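PDB 6DXU: glycosyl hydrolase family 2, TIM barrel domain protein from Parabacteroides merdae ATCC 43184, which probably hydrolyses beta-D-glucuronides as a gut bacterial beta-glucuronidase of glycoside hydrolase family 2. Local coordinates for residues D[49-54]-D[123-128]. Sequence-based numbering, arbitrary orientation.
Sequences EAVRPA and VYTTHV
Val51 meets the hairpin turn of 123-128 chiefly through its CG2 methyl, which lies 3.9 Å from CE1 of Tyr124 and 3.9 Å from CG2 of Thr125. The valine reaches the tyrosine obliquely, with its CB 4.1 Å from CD1, so the CD1-CE1 side of the ring takes the contact. On the turn itself, the Thr125 methyl sits 3.9 Å above the Tyr124 ring plane, offset toward the rim, and thus the two methyls of Val51 and Thr125 and the Tyr124 ring touch one another. A chi1 of -62° places CG2 of Val51 between its backbone N and carbonyl carbon, which turns this methyl to the Thr125 methyl and Tyr124 CE1 and leaves CG1 4.1 Å from Tyr124 O.

The tyrosine is presented by a type II' turn from Val123 to Thr126, closed in both directions by Val123 N to Thr126 O and Thr126 N to Val123 O, each 2.9 Å. Tyr124 occupies the first corner with a positive phi of 50°. Its CA-CB bond leaves away from 49-54, yet the long side chain carries the ring back to Val51; Phe149, Pro163 and Trp48 also line it. On the other segment, the Val51 carbonyl accepts a hydrogen bond from Arg157, next to where the chain leaves the short helix 48-51. Just beyond, Arg52 turns away and forms a salt bridge with Asp436 of a neighbouring subunit, as Glu49 does with Arg172 of that subunit.

The helix is thereby packed against the hairpin joining strands 118-123 and 126-132 at one edge of the six-stranded sheet in the sugar-binding domain. Between the segments 131 Å² is buried, and the closest contacts are all carbon to carbon, consistent with shape fit and exclusion of water, rather than directional bonds, governing the direct contact.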
# COMPACT_ATOMS: atom_id res chain seq x y z
N GLU D 49 21.05 -9.61 7.40
CA GLU D 49 22.49 -9.48 7.23
C GLU D 49 23.17 -8.92 8.47
O GLU D 49 24.36 -9.16 8.68
CB GLU D 49 22.81 -8.60 6.01
CG GLU D 49 22.43 -9.25 4.66
CD GLU D 49 23.10 -8.57 3.46
OE1 GLU D 49 23.35 -7.35 3.52
OE2 GLU D 49 23.34 -9.26 2.44
N ALA D 50 22.44 -8.17 9.30
CA ALA D 50 23.05 -7.62 10.50
C ALA D 50 23.20 -8.64 11.62
O ALA D 50 24.07 -8.46 12.49
CB ALA D 50 22.22 -6.43 11.02
N VAL D 51 22.40 -9.71 11.62
CA VAL D 51 22.32 -10.63 12.75
C VAL D 51 22.58 -12.08 12.38
O VAL D 51 22.60 -12.94 13.27
CB VAL D 51 20.94 -10.51 13.45
CG1 VAL D 51 20.75 -9.10 14.00
CG2 VAL D 51 19.81 -10.89 12.49
N ARG D 52 22.80 -12.40 11.10
CA ARG D 52 22.96 -13.79 10.71
C ARG D 52 24.31 -14.35 11.18
O ARG D 52 25.27 -13.59 11.37
CB ARG D 52 22.85 -13.93 9.19
CG ARG D 52 23.95 -13.21 8.40
CD ARG D 52 23.67 -13.36 6.91
NE ARG D 52 24.57 -12.59 6.06
CZ ARG D 52 24.46 -12.56 4.74
NH1 ARG D 52 23.50 -13.27 4.15
NH2 ARG D 52 25.28 -11.82 4.01
N PRO D 53 24.41 -15.67 11.36
CA PRO D 53 25.72 -16.25 11.68
C PRO D 53 26.73 -15.97 10.57
O PRO D 53 26.40 -16.00 9.38
CB PRO D 53 25.43 -17.76 11.80
CG PRO D 53 23.94 -17.90 11.85
CD PRO D 53 23.34 -16.67 11.24
N ALA D 54 27.97 -15.70 10.98
CA ALA D 54 29.04 -15.33 10.05
C ALA D 54 30.34 -15.93 10.56
O ALA D 54 30.87 -15.47 11.58
CB ALA D 54 29.15 -13.81 9.91
N VAL D 123 15.39 -4.75 16.81
CA VAL D 123 15.79 -5.68 17.87
C VAL D 123 15.75 -7.07 17.25
O VAL D 123 14.67 -7.55 16.87
CB VAL D 123 14.86 -5.57 19.09
CG1 VAL D 123 15.14 -6.72 20.06
CG2 VAL D 123 15.02 -4.19 19.76
N TYR D 124 16.91 -7.72 17.14
CA TYR D 124 17.06 -8.91 16.31
C TYR D 124 16.49 -8.59 14.92
O TYR D 124 16.93 -7.63 14.29
CB TYR D 124 16.40 -10.13 16.96
CG TYR D 124 16.79 -11.46 16.34
CD1 TYR D 124 18.12 -11.78 16.07
CD2 TYR D 124 15.81 -12.37 15.96
CE1 TYR D 124 18.46 -13.01 15.48
CE2 TYR D 124 16.14 -13.58 15.36
CZ TYR D 124 17.45 -13.90 15.13
OH TYR D 124 17.75 -15.11 14.53
N THR D 125 15.50 -9.35 14.45
CA THR D 125 14.93 -9.10 13.13
C THR D 125 13.65 -8.27 13.16
O THR D 125 13.00 -8.12 12.12
CB THR D 125 14.65 -10.43 12.41
OG1 THR D 125 13.78 -11.22 13.22
CG2 THR D 125 15.95 -11.19 12.14
N THR D 126 13.27 -7.75 14.32
CA THR D 126 11.99 -7.06 14.47
C THR D 126 12.20 -5.55 14.37
O THR D 126 12.99 -4.97 15.12
CB THR D 126 11.32 -7.45 15.79
OG1 THR D 126 10.98 -8.84 15.74
CG2 THR D 126 10.05 -6.63 16.03
N HIS D 127 11.49 -4.93 13.45
CA HIS D 127 11.48 -3.47 13.35
C HIS D 127 10.65 -2.89 14.50
O HIS D 127 9.45 -3.18 14.61
CB HIS D 127 10.93 -3.09 11.97
CG HIS D 127 10.95 -1.63 11.67
ND1 HIS D 127 9.82 -0.85 11.71
CD2 HIS D 127 11.97 -0.79 11.38
CE1 HIS D 127 10.13 0.40 11.42
NE2 HIS D 127 11.44 0.46 11.21
N VAL D 128 11.28 -2.10 15.37
CA VAL D 128 10.62 -1.60 16.58
C VAL D 128 10.36 -0.11 16.55
O VAL D 128 9.63 0.39 17.43
CB VAL D 128 11.39 -1.96 17.87
CG1 VAL D 128 11.42 -3.46 18.07
CG2 VAL D 128 12.82 -1.33 17.88